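Local coordinates for malate dehydrogenase (Picrophilus torridus, PDB 4BGV) that catalyses the NAD-dependent, reversible oxidation of (S)-malate to oxaloacetate, a step of the tricarboxylic acid cycle, at the interface of chains A and B and the interface of chains A and C. Numbering follows the deposited sequence. Chains: chain A/B/C, Malate dehydrogenase.

Contacts 1 and 3 are neighbouring patches of the A/B interface, with centres about 11 Å apart. They share B:Tyr289, whose ring serves contact 1 and whose hydroxyl serves contact 3. Contact 2 belongs to the A/C interface, its centre about 28 Å from that of contact 1 and about 22 Å from that of contact 3. Helix 150-165 of chain A joins the two interfaces: A:Arg156 and A:Phe160 belong to contact 2, A:Leu165 to contact 3. Chain A thus uses separate surfaces for B and C, which together probably help hold the tetramer. Contact 2 is nearest A:His180, the probable proton acceptor, its centre about 12 Å away.

Contact 1: the interface of chains A and B. Residues chain A 194-197, 200-201; chain B 175, 190, 277, 289, 291.
Short strand 196-197 of chain A, in the alpha/beta C-terminal domain of the LDH/MDH fold, lies with its flanking residues against an aromatic and aliphatic surface of chain B. A:Ile196 carries the apolar packing. Its CG1 is anti to the carbonyl carbon (chi1 -58°), and chi2 of 170° extends CD1 toward B:Tyr289. A:Ile196 CD1 meets CB of B:Tyr289 at 3.7 Å, where the ring joins the chain. A:Ile196 CG1 touches the ring carbon CE2 of B:Phe175 at 3.9 Å and, on another side, CD2 of B:Leu291 at 4.0 Å. A:Leu201 crosses B:Tyr289 at about a right angle, with A:Leu201 CD2 3.9 Å from ring carbon CD2 of B:Tyr289. B:Tyr190 has the carbonyl O of A:Gly195 over one face, 3.3 Å above the plane and toward the rim. Further along the ring, B:Tyr190 CE1 meets CD of A:Pro197 at 3.7 Å. At its tip the phenol OH faces the carboxylate of A:Asp200. Water 1 bridges them, 2.8 Å from A:Asp200 OD2. Direct polar bonds between the chains are absent from this patch. It probably helps hold subunits A and B together by shape and apolar burial.

Contact 2: the interface of chains A and C. Residues chain A 156, 160, 213, 220-221, 224-225, 230-234; chain C 41-42, 44-45, 48.
C:Asp45, on helix 38-47 of the NAD-binding domain in this LDH/MDH-superfamily enzyme, points its carboxylate at the start of helix 232-246 of chain A. CG is anti to the backbone N (chi1 -162°). CB passes beside the hydroxyl of A:Tyr225, and C:Asp45 CG lies 3.6 Å from CB of A:Tyr232. OD2 accepts from A:Tyr225 OH, A:Phe231 N and A:Tyr232 N. A:Tyr225 OH meets the anti lone pair of C:Asp45 OD2 at 2.8 Å. A:Phe231 N reaches the syn lone pair in a nearly straight bond (176° at H). A:Tyr232 N meets C:Asp45 OD2 from above the carboxylate plane at 3.0 Å. C:Asp45 OD1 accepts from A:Ala233 N at 2.9 Å, also from above the plane. The N-terminus of helix 232-246 would probably favour a charged carboxylate. An alanine here would remove both oxygens and would probably leave these backbone N-H groups poorly satisfied and the helix start less firmly tied to chain C. Water 2 links OD1 to C:Glu48 OE1 and A:Arg156 NH2. The likely substrate-binding A:Arg156 also forms a salt bridge from NE to C:Glu48 OE1 at 3.0 Å. The carboxylate plane of C:Glu48 is turned 67° from the guanidinium plane of A:Arg156, and NE meets OE1 from above the carboxylate plane.

Contact 3: the interface of chains A and B. Residues chain A 165-168, 171, 193; chain B 249-252, 279, 289.
OD2 of A:Asp171 is gripped by two donors from chain B. One is B:Arg251 NE, 2.8 Å from A:Asp171 OD2 and directed to its syn lone pair. The other is the backbone N of B:Val252, also 2.8 Å from A:Asp171 OD2, from above the carboxylate plane. B:Arg251 NH2 holds the second oxygen, A:Asp171 OD1, at 2.9 Å, again on the syn side. The guanidinium thus grips the acid side-on with NE and NH2. The planes are nearly coplanar, 29° apart, and this salt bridge should fix the rotation of the carboxylate. Bends at chi2 (-65°) and chi3 (-46°) turn the arginine back to A:Asp171 from the start of strand 251-259. Close by, A:Ser168 N bonds to the backbone O of B:Lys250 at 2.9 Å, approaching from above the carbonyl plane. At the far end of the segment B:Lys279 NZ joins two successive carbonyls where helix 150-165 ends. B:Lys279 NZ reaches A:Asn166 O at 2.9 Å from above the carbonyl plane and A:Leu165 O at 3.1 Å within it. Water 5 also connects A:Leu165 O with the hydroxyl of B:Tyr289. A:Val167 packs between these polar groups. A:Val167 CG1 meets CG2 of B:Val252 at 3.7 Å. The patch ties the end of helix 150-165 and the segment after it to strands 251-259 and 272-281 of chain B, and probably helps set the register of the A/B pair.

Contact 1: the interface of chains A and B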
loop_
_atom_site.group_PDB
_atom_site.type_symbol
_atom_site.label_atom_id
_atom_site.label_comp_id
_atom_site.label_asym_id
_atom_site.label_seq_id
_atom_site.Cartn_x
_atom_site.Cartn_y
_atom_site.Cartn_z
ATOM N N SER A 194 -12.143 1.433 19.849
ATOM C CA SER A 194 -11.150 2.431 20.262
ATOM C C SER A 194 -11.048 2.546 21.788
ATOM O O SER A 194 -10.887 3.650 22.319
ATOM C CB SER A 194 -11.472 3.804 19.651
ATOM O OG SER A 194 -11.445 3.744 18.235
ATOM N N GLY A 195 -11.167 1.407 22.479
ATOM C CA GLY A 195 -11.027 1.360 23.921
ATOM C C GLY A 195 -12.334 1.400 24.685
ATOM O O GLY A 195 -12.389 1.037 25.867
ATOM N N ILE A 196 -13.397 1.840 24.025
ATOM C CA ILE A 196 -14.690 1.897 24.695
ATOM C C ILE A 196 -15.282 0.496 24.688
ATOM O O ILE A 196 -15.506 -0.063 23.618
ATOM C CB ILE A 196 -15.654 2.867 23.993
ATOM C CG1 ILE A 196 -15.053 4.273 23.934
ATOM C CG2 ILE A 196 -16.999 2.878 24.729
ATOM C CD1 ILE A 196 -15.822 5.258 23.038
ATOM N N PRO A 197 -15.522 -0.090 25.877
ATOM C CA PRO A 197 -15.984 -1.485 25.896
ATOM C C PRO A 197 -17.272 -1.665 25.116
ATOM O O PRO A 197 -18.158 -0.798 25.128
ATOM C CB PRO A 197 -16.204 -1.765 27.393
ATOM C CG PRO A 197 -15.272 -0.815 28.069
ATOM C CD PRO A 197 -15.346 0.439 27.244
ATOM N N ASP A 200 -20.668 -1.288 26.745
ATOM C CA ASP A 200 -21.210 0.058 26.890
ATOM C C ASP A 200 -21.908 0.534 25.623
ATOM O O ASP A 200 -22.552 1.571 25.638
ATOM C CB ASP A 200 -20.104 1.066 27.218
ATOM C CG ASP A 200 -19.450 0.800 28.555
ATOM O OD1 ASP A 200 -19.992 -0.012 29.330
ATOM O OD2 ASP A 200 -18.390 1.398 28.827
ATOM N N LEU A 201 -21.768 -0.215 24.530
ATOM C CA LEU A 201 -22.197 0.267 23.220
ATOM C C LEU A 201 -23.353 -0.545 22.628
ATOM O O LEU A 201 -24.116 -0.033 21.816
ATOM C CB LEU A 201 -21.007 0.271 22.252
ATOM C CG LEU A 201 -19.835 1.204 22.594
ATOM C CD1 LEU A 201 -18.694 1.057 21.594
ATOM C CD2 LEU A 201 -20.322 2.647 22.637
ATOM N N PHE B 175 -5.737 5.329 25.092
ATOM C CA PHE B 175 -6.948 6.133 25.150
ATOM C C PHE B 175 -6.677 7.503 25.777
ATOM O O PHE B 175 -6.307 7.598 26.942
ATOM C CB PHE B 175 -8.003 5.389 25.980
ATOM C CG PHE B 175 -9.404 5.929 25.830
ATOM C CD1 PHE B 175 -9.831 7.024 26.572
ATOM C CD2 PHE B 175 -10.297 5.323 24.957
ATOM C CE1 PHE B 175 -11.122 7.512 26.436
ATOM C CE2 PHE B 175 -11.590 5.805 24.808
ATOM C CZ PHE B 175 -12.007 6.899 25.558
ATOM N N TYR B 190 -8.598 1.983 29.688
ATOM C CA TYR B 190 -9.040 1.726 28.312
ATOM C C TYR B 190 -7.854 1.561 27.373
ATOM O O TYR B 190 -8.024 1.542 26.151
ATOM C CB TYR B 190 -9.905 2.877 27.788
ATOM C CG TYR B 190 -11.300 2.952 28.378
ATOM C CD1 TYR B 190 -11.807 1.930 29.161
ATOM C CD2 TYR B 190 -12.116 4.043 28.118
ATOM C CE1 TYR B 190 -13.089 2.003 29.699
ATOM C CE2 TYR B 190 -13.395 4.126 28.644
ATOM C CZ TYR B 190 -13.877 3.104 29.430
ATOM O OH TYR B 190 -15.154 3.187 29.954
ATOM N N PRO B 277 -14.133 11.468 22.235
ATOM C CA PRO B 277 -14.146 10.447 21.177
ATOM C C PRO B 277 -15.298 10.692 20.200
ATOM O O PRO B 277 -16.446 10.830 20.619
ATOM C CB PRO B 277 -14.401 9.130 21.936
ATOM C CG PRO B 277 -14.176 9.453 23.403
ATOM C CD PRO B 277 -14.524 10.914 23.540
ATOM N N TYR B 289 -19.246 10.008 21.502
ATOM C CA TYR B 289 -19.443 9.001 22.527
ATOM C C TYR B 289 -19.362 9.619 23.909
ATOM O O TYR B 289 -18.389 10.302 24.227
ATOM C CB TYR B 289 -18.406 7.886 22.391
ATOM C CG TYR B 289 -18.562 7.144 21.087
ATOM C CD1 TYR B 289 -17.933 7.595 19.944
ATOM C CD2 TYR B 289 -19.366 6.012 20.997
ATOM C CE1 TYR B 289 -18.077 6.928 18.732
ATOM C CE2 TYR B 289 -19.521 5.340 19.786
ATOM C CZ TYR B 289 -18.871 5.810 18.661
ATOM O OH TYR B 289 -19.005 5.170 17.445
ATOM N N LEU B 291 -18.655 9.160 27.635
ATOM C CA LEU B 291 -17.958 8.244 28.535
ATOM C C LEU B 291 -18.467 8.342 29.959
ATOM O O LEU B 291 -18.994 9.371 30.362
ATOM C CB LEU B 291 -16.461 8.546 28.548
ATOM C CG LEU B 291 -15.729 8.481 27.206
ATOM C CD1 LEU B 291 -14.334 9.077 27.360
ATOM C CD2 LEU B 291 -15.664 7.028 26.737
HETATM O O HOH W 1 -16.498 1.369 30.915
#

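Contact 2: the interface of chains A and C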
loop_
_atom_site.group_PDB
_atom_site.type_symbol
_atom_site.label_atom_id
_atom_site.label_comp_id
_atom_site.label_asym_id
_atom_site.label_seq_id
_atom_site.Cartn_x
_atom_site.Cartn_y
_atom_site.Cartn_z
ATOM N N ARG A 156 -13.552 -12.074 11.946
ATOM C CA ARG A 156 -15.003 -12.203 11.746
ATOM C C ARG A 156 -15.760 -11.403 12.810
ATOM O O ARG A 156 -16.648 -10.613 12.493
ATOM C CB ARG A 156 -15.444 -13.677 11.756
ATOM C CG ARG A 156 -14.890 -14.486 10.574
ATOM C CD ARG A 156 -15.750 -15.727 10.314
ATOM N NE ARG A 156 -15.351 -16.431 9.093
ATOM C CZ ARG A 156 -14.785 -17.637 9.069
ATOM N NH1 ARG A 156 -14.565 -18.300 10.206
ATOM N NH2 ARG A 156 -14.443 -18.185 7.903
ATOM N N PHE A 160 -18.422 -8.152 12.257
ATOM C CA PHE A 160 -19.807 -8.134 12.724
ATOM C C PHE A 160 -20.068 -6.946 13.659
ATOM O O PHE A 160 -21.112 -6.266 13.563
ATOM C CB PHE A 160 -20.164 -9.452 13.429
ATOM C CG PHE A 160 -19.901 -10.697 12.600
ATOM C CD1 PHE A 160 -20.009 -10.678 11.213
ATOM C CD2 PHE A 160 -19.560 -11.895 13.223
ATOM C CE1 PHE A 160 -19.771 -11.835 10.455
ATOM C CE2 PHE A 160 -19.314 -13.055 12.477
ATOM C CZ PHE A 160 -19.421 -13.024 11.088
ATOM N N ARG A 213 -22.628 -15.970 16.005
ATOM C CA ARG A 213 -22.273 -15.920 14.579
ATOM C C ARG A 213 -20.794 -16.143 14.380
ATOM O O ARG A 213 -20.391 -16.781 13.411
ATOM C CB ARG A 213 -22.678 -14.593 13.935
ATOM C CG ARG A 213 -22.541 -14.561 12.411
ATOM C CD ARG A 213 -22.987 -13.216 11.855
ATOM N NE ARG A 213 -22.830 -13.155 10.403
ATOM C CZ ARG A 213 -23.007 -12.054 9.680
ATOM N NH1 ARG A 213 -23.341 -10.900 10.275
ATOM N NH2 ARG A 213 -22.834 -12.103 8.362
ATOM N N GLU A 220 -21.196 -20.561 8.267
ATOM C CA GLU A 220 -21.980 -19.573 7.530
ATOM C C GLU A 220 -21.465 -19.478 6.100
ATOM O O GLU A 220 -22.254 -19.456 5.157
ATOM C CB GLU A 220 -21.922 -18.191 8.205
ATOM C CG GLU A 220 -22.685 -17.096 7.454
ATOM C CD GLU A 220 -22.632 -15.720 8.141
ATOM O OE1 GLU A 220 -21.857 -15.562 9.106
ATOM O OE2 GLU A 220 -23.375 -14.800 7.715
ATOM N N ILE A 221 -20.148 -19.429 5.939
ATOM C CA ILE A 221 -19.561 -19.370 4.597
ATOM C C ILE A 221 -19.777 -20.682 3.833
ATOM O O ILE A 221 -20.109 -20.672 2.650
ATOM C CB ILE A 221 -18.050 -19.027 4.635
ATOM C CG1 ILE A 221 -17.824 -17.698 5.353
ATOM C CG2 ILE A 221 -17.487 -18.936 3.217
ATOM C CD1 ILE A 221 -18.485 -16.519 4.666
ATOM N N LEU A 224 -23.065 -20.801 2.159
ATOM C CA LEU A 224 -23.189 -19.911 1.015
ATOM C C LEU A 224 -22.442 -20.454 -0.204
ATOM O O LEU A 224 -22.918 -20.313 -1.342
ATOM C CB LEU A 224 -22.705 -18.512 1.390
ATOM C CG LEU A 224 -23.586 -17.827 2.441
ATOM C CD1 LEU A 224 -22.949 -16.559 3.012
ATOM C CD2 LEU A 224 -24.935 -17.511 1.845
ATOM N N TYR A 225 -21.295 -21.094 0.029
ATOM C CA TYR A 225 -20.473 -21.649 -1.056
ATOM C C TYR A 225 -20.972 -23.007 -1.558
ATOM O O TYR A 225 -20.746 -23.369 -2.719
ATOM C CB TYR A 225 -19.023 -21.823 -0.593
ATOM C CG TYR A 225 -18.191 -20.557 -0.567
ATOM C CD1 TYR A 225 -18.652 -19.374 -1.147
ATOM C CD2 TYR A 225 -16.919 -20.557 0.006
ATOM C CE1 TYR A 225 -17.870 -18.223 -1.131
ATOM C CE2 TYR A 225 -16.136 -19.412 0.027
ATOM C CZ TYR A 225 -16.622 -18.251 -0.549
ATOM O OH TYR A 225 -15.855 -17.106 -0.551
ATOM N N ALA A 230 -14.531 -21.237 3.462
ATOM C CA ALA A 230 -13.967 -19.883 3.362
ATOM C C ALA A 230 -12.496 -19.914 2.949
ATOM O O ALA A 230 -11.761 -20.840 3.318
ATOM C CB ALA A 230 -14.117 -19.155 4.700
ATOM N N PHE A 231 -12.064 -18.898 2.203
ATOM C CA PHE A 231 -10.659 -18.782 1.842
ATOM C C PHE A 231 -10.102 -17.354 1.824
ATOM O O PHE A 231 -8.933 -17.158 2.116
ATOM C CB PHE A 231 -10.325 -19.524 0.531
ATOM C CG PHE A 231 -11.146 -19.099 -0.645
ATOM C CD1 PHE A 231 -12.433 -19.609 -0.834
ATOM C CD2 PHE A 231 -10.623 -18.216 -1.592
ATOM C CE1 PHE A 231 -13.189 -19.235 -1.948
ATOM C CE2 PHE A 231 -11.374 -17.838 -2.705
ATOM C CZ PHE A 231 -12.657 -18.341 -2.885
ATOM N N TYR A 232 -10.924 -16.364 1.495
ATOM C CA TYR A 232 -10.426 -14.988 1.479
ATOM C C TYR A 232 -10.047 -14.473 2.862
ATOM O O TYR A 232 -8.922 -13.997 3.068
ATOM C CB TYR A 232 -11.429 -14.028 0.825
ATOM C CG TYR A 232 -11.520 -14.199 -0.674
ATOM C CD1 TYR A 232 -10.404 -13.941 -1.487
ATOM C CD2 TYR A 232 -12.703 -14.621 -1.280
ATOM C CE1 TYR A 232 -10.470 -14.087 -2.863
ATOM C CE2 TYR A 232 -12.783 -14.769 -2.675
ATOM C CZ TYR A 232 -11.665 -14.505 -3.449
ATOM O OH TYR A 232 -11.714 -14.666 -4.817
ATOM N N ALA A 233 -10.983 -14.530 3.802
ATOM C CA ALA A 233 -10.677 -14.075 5.162
ATOM C C ALA A 233 -9.608 -14.952 5.847
ATOM O O ALA A 233 -8.672 -14.418 6.453
ATOM C CB ALA A 233 -11.945 -13.946 6.014
ATOM N N PRO A 234 -9.720 -16.296 5.727
ATOM C CA PRO A 234 -8.604 -17.117 6.209
ATOM C C PRO A 234 -7.270 -16.723 5.564
ATOM O O PRO A 234 -6.280 -16.620 6.272
ATOM C CB PRO A 234 -9.002 -18.527 5.768
ATOM C CG PRO A 234 -10.517 -18.501 5.807
ATOM C CD PRO A 234 -10.857 -17.133 5.282
ATOM N N GLY C 41 -21.810 -15.223 -0.525
ATOM C CA GLY C 41 -20.700 -15.879 0.151
ATOM C C GLY C 41 -19.352 -15.254 -0.182
ATOM O O GLY C 41 -18.539 -15.015 0.709
ATOM N N LYS C 42 -19.105 -15.009 -1.467
ATOM C CA LYS C 42 -17.859 -14.357 -1.878
ATOM C C LYS C 42 -17.760 -12.958 -1.258
ATOM O O LYS C 42 -16.706 -12.563 -0.753
ATOM C CB LYS C 42 -17.752 -14.271 -3.402
ATOM C CG LYS C 42 -17.677 -15.626 -4.126
ATOM C CD LYS C 42 -16.349 -16.357 -3.898
ATOM C CE LYS C 42 -16.305 -17.690 -4.659
ATOM N NZ LYS C 42 -16.003 -17.557 -6.134
ATOM N N LEU C 44 -19.112 -11.848 1.516
ATOM C CA LEU C 44 -18.903 -11.920 2.964
ATOM C C LEU C 44 -17.478 -12.365 3.300
ATOM O O LEU C 44 -16.863 -11.835 4.226
ATOM C CB LEU C 44 -19.952 -12.812 3.642
ATOM C CG LEU C 44 -19.913 -12.891 5.179
ATOM C CD1 LEU C 44 -20.063 -11.499 5.819
ATOM C CD2 LEU C 44 -20.967 -13.866 5.748
ATOM N N ASP C 45 -16.965 -13.342 2.552
ATOM C CA ASP C 45 -15.624 -13.865 2.776
ATOM C C ASP C 45 -14.634 -12.721 2.559
ATOM O O ASP C 45 -13.725 -12.496 3.355
ATOM C CB ASP C 45 -15.368 -15.034 1.805
ATOM C CG ASP C 45 -14.201 -15.934 2.215
ATOM O OD1 ASP C 45 -13.614 -15.768 3.317
ATOM O OD2 ASP C 45 -13.889 -16.850 1.411
ATOM N N GLU C 48 -15.041 -10.073 5.376
ATOM C CA GLU C 48 -14.531 -10.518 6.671
ATOM C C GLU C 48 -13.013 -10.349 6.832
ATOM O O GLU C 48 -12.499 -10.459 7.930
ATOM C CB GLU C 48 -14.986 -11.955 6.977
ATOM C CG GLU C 48 -16.459 -12.000 7.419
ATOM C CD GLU C 48 -17.016 -13.407 7.553
ATOM O OE1 GLU C 48 -16.327 -14.380 7.177
ATOM O OE2 GLU C 48 -18.161 -13.534 8.035
HETATM O O HOH W 2 -14.478 -16.113 5.905
HETATM O O HOH W 3 -19.148 -15.851 8.571
HETATM O O HOH W 4 -13.223 -16.821 -6.006
#

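Contact 3: the interface of chains A and B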
loop_
_atom_site.group_PDB
_atom_site.type_symbol
_atom_site.label_atom_id
_atom_site.label_comp_id
_atom_site.label_asym_id
_atom_site.label_seq_id
_atom_site.Cartn_x
_atom_site.Cartn_y
_atom_site.Cartn_z
ATOM N N LEU A 165 -22.247 -1.472 14.711
ATOM C CA LEU A 165 -22.029 -0.147 15.288
ATOM C C LEU A 165 -21.739 0.936 14.247
ATOM O O LEU A 165 -21.625 2.118 14.598
ATOM C CB LEU A 165 -20.892 -0.204 16.311
ATOM C CG LEU A 165 -21.284 -0.917 17.612
ATOM C CD1 LEU A 165 -20.061 -1.301 18.422
ATOM C CD2 LEU A 165 -22.220 -0.039 18.437
ATOM N N ASN A 166 -21.662 0.535 12.975
ATOM C CA ASN A 166 -21.335 1.445 11.874
ATOM C C ASN A 166 -20.055 2.237 12.161
ATOM O O ASN A 166 -20.057 3.478 12.175
ATOM C CB ASN A 166 -22.493 2.404 11.577
ATOM C CG ASN A 166 -22.327 3.127 10.240
ATOM O OD1 ASN A 166 -21.672 2.620 9.322
ATOM N ND2 ASN A 166 -22.920 4.315 10.127
ATOM N N VAL A 167 -18.977 1.507 12.416
ATOM C CA VAL A 167 -17.684 2.111 12.695
ATOM C C VAL A 167 -16.629 1.437 11.838
ATOM O O VAL A 167 -16.846 0.345 11.318
ATOM C CB VAL A 167 -17.272 1.977 14.200
ATOM C CG1 VAL A 167 -18.162 2.832 15.107
ATOM C CG2 VAL A 167 -17.307 0.516 14.645
ATOM N N SER A 168 -15.472 2.082 11.719
ATOM C CA SER A 168 -14.356 1.558 10.935
ATOM C C SER A 168 -13.925 0.190 11.459
ATOM O O SER A 168 -13.870 -0.019 12.670
ATOM C CB SER A 168 -13.164 2.513 11.031
ATOM O OG SER A 168 -11.994 1.933 10.450
ATOM N N ASP A 171 -10.962 0.183 14.019
ATOM C CA ASP A 171 -11.092 0.598 15.410
ATOM C C ASP A 171 -11.822 -0.405 16.303
ATOM O O ASP A 171 -11.932 -0.200 17.516
ATOM C CB ASP A 171 -11.738 1.980 15.471
ATOM C CG ASP A 171 -10.897 3.032 14.749
ATOM O OD1 ASP A 171 -9.657 3.015 14.928
ATOM O OD2 ASP A 171 -11.462 3.851 13.988
ATOM N N VAL A 193 -14.499 -0.618 21.053
ATOM C CA VAL A 193 -14.264 0.243 19.900
ATOM C C VAL A 193 -13.370 1.402 20.360
ATOM O O VAL A 193 -13.789 2.235 21.181
ATOM C CB VAL A 193 -15.565 0.830 19.314
ATOM C CG1 VAL A 193 -15.238 1.681 18.093
ATOM C CG2 VAL A 193 -16.529 -0.288 18.924
ATOM N N ARG B 249 -14.973 6.782 6.348
ATOM C CA ARG B 249 -14.468 5.575 7.019
ATOM C C ARG B 249 -15.143 5.255 8.358
ATOM O O ARG B 249 -15.186 4.090 8.775
ATOM C CB ARG B 249 -12.955 5.682 7.243
ATOM C CG ARG B 249 -12.123 5.601 5.947
ATOM C CD ARG B 249 -10.618 5.386 6.274
ATOM N NE ARG B 249 -10.388 4.087 6.915
ATOM C CZ ARG B 249 -9.204 3.634 7.322
ATOM N NH1 ARG B 249 -8.106 4.365 7.154
ATOM N NH2 ARG B 249 -9.115 2.445 7.901
ATOM N N LYS B 250 -15.654 6.287 9.027
ATOM C CA LYS B 250 -16.233 6.154 10.374
ATOM C C LYS B 250 -15.180 5.729 11.396
ATOM O O LYS B 250 -15.452 4.931 12.283
ATOM C CB LYS B 250 -17.443 5.196 10.428
ATOM C CG LYS B 250 -18.396 5.228 9.226
ATOM C CD LYS B 250 -19.169 6.515 9.108
ATOM C CE LYS B 250 -20.294 6.367 8.049
ATOM N NZ LYS B 250 -20.944 7.676 7.664
ATOM N N ARG B 251 -13.973 6.272 11.268
ATOM C CA ARG B 251 -12.974 6.114 12.310
ATOM C C ARG B 251 -13.509 6.671 13.620
ATOM O O ARG B 251 -14.249 7.659 13.633
ATOM C CB ARG B 251 -11.698 6.884 11.962
ATOM C CG ARG B 251 -10.988 6.462 10.651
ATOM C CD ARG B 251 -10.438 5.038 10.704
ATOM N NE ARG B 251 -9.706 4.733 11.935
ATOM C CZ ARG B 251 -8.411 4.980 12.141
ATOM N NH1 ARG B 251 -7.671 5.560 11.195
ATOM N NH2 ARG B 251 -7.851 4.649 13.302
ATOM N N VAL B 252 -13.097 6.060 14.723
ATOM C CA VAL B 252 -13.429 6.598 16.028
ATOM C C VAL B 252 -12.145 7.056 16.699
ATOM O O VAL B 252 -11.295 6.240 17.086
ATOM C CB VAL B 252 -14.165 5.572 16.902
ATOM C CG1 VAL B 252 -14.402 6.154 18.298
ATOM C CG2 VAL B 252 -15.503 5.167 16.238
ATOM N N LYS B 279 -17.030 9.688 16.141
ATOM C CA LYS B 279 -17.048 8.941 14.882
ATOM C C LYS B 279 -16.969 9.958 13.742
ATOM O O LYS B 279 -17.768 10.894 13.683
ATOM C CB LYS B 279 -18.334 8.104 14.752
ATOM C CG LYS B 279 -18.308 7.136 13.548
ATOM C CD LYS B 279 -19.721 6.656 13.185
ATOM C CE LYS B 279 -20.391 5.946 14.344
ATOM N NZ LYS B 279 -21.601 5.181 13.895
ATOM N N TYR B 289 -19.246 10.008 21.502
ATOM C CA TYR B 289 -19.443 9.001 22.527
ATOM C C TYR B 289 -19.362 9.619 23.909
ATOM O O TYR B 289 -18.389 10.302 24.227
ATOM C CB TYR B 289 -18.406 7.886 22.391
ATOM C CG TYR B 289 -18.562 7.144 21.087
ATOM C CD1 TYR B 289 -17.933 7.595 19.944
ATOM C CD2 TYR B 289 -19.366 6.012 20.997
ATOM C CE1 TYR B 289 -18.077 6.928 18.732
ATOM C CE2 TYR B 289 -19.521 5.340 19.786
ATOM C CZ TYR B 289 -18.871 5.810 18.661
ATOM O OH TYR B 289 -19.005 5.170 17.445
HETATM O O HOH W 5 -21.225 3.692 16.981
#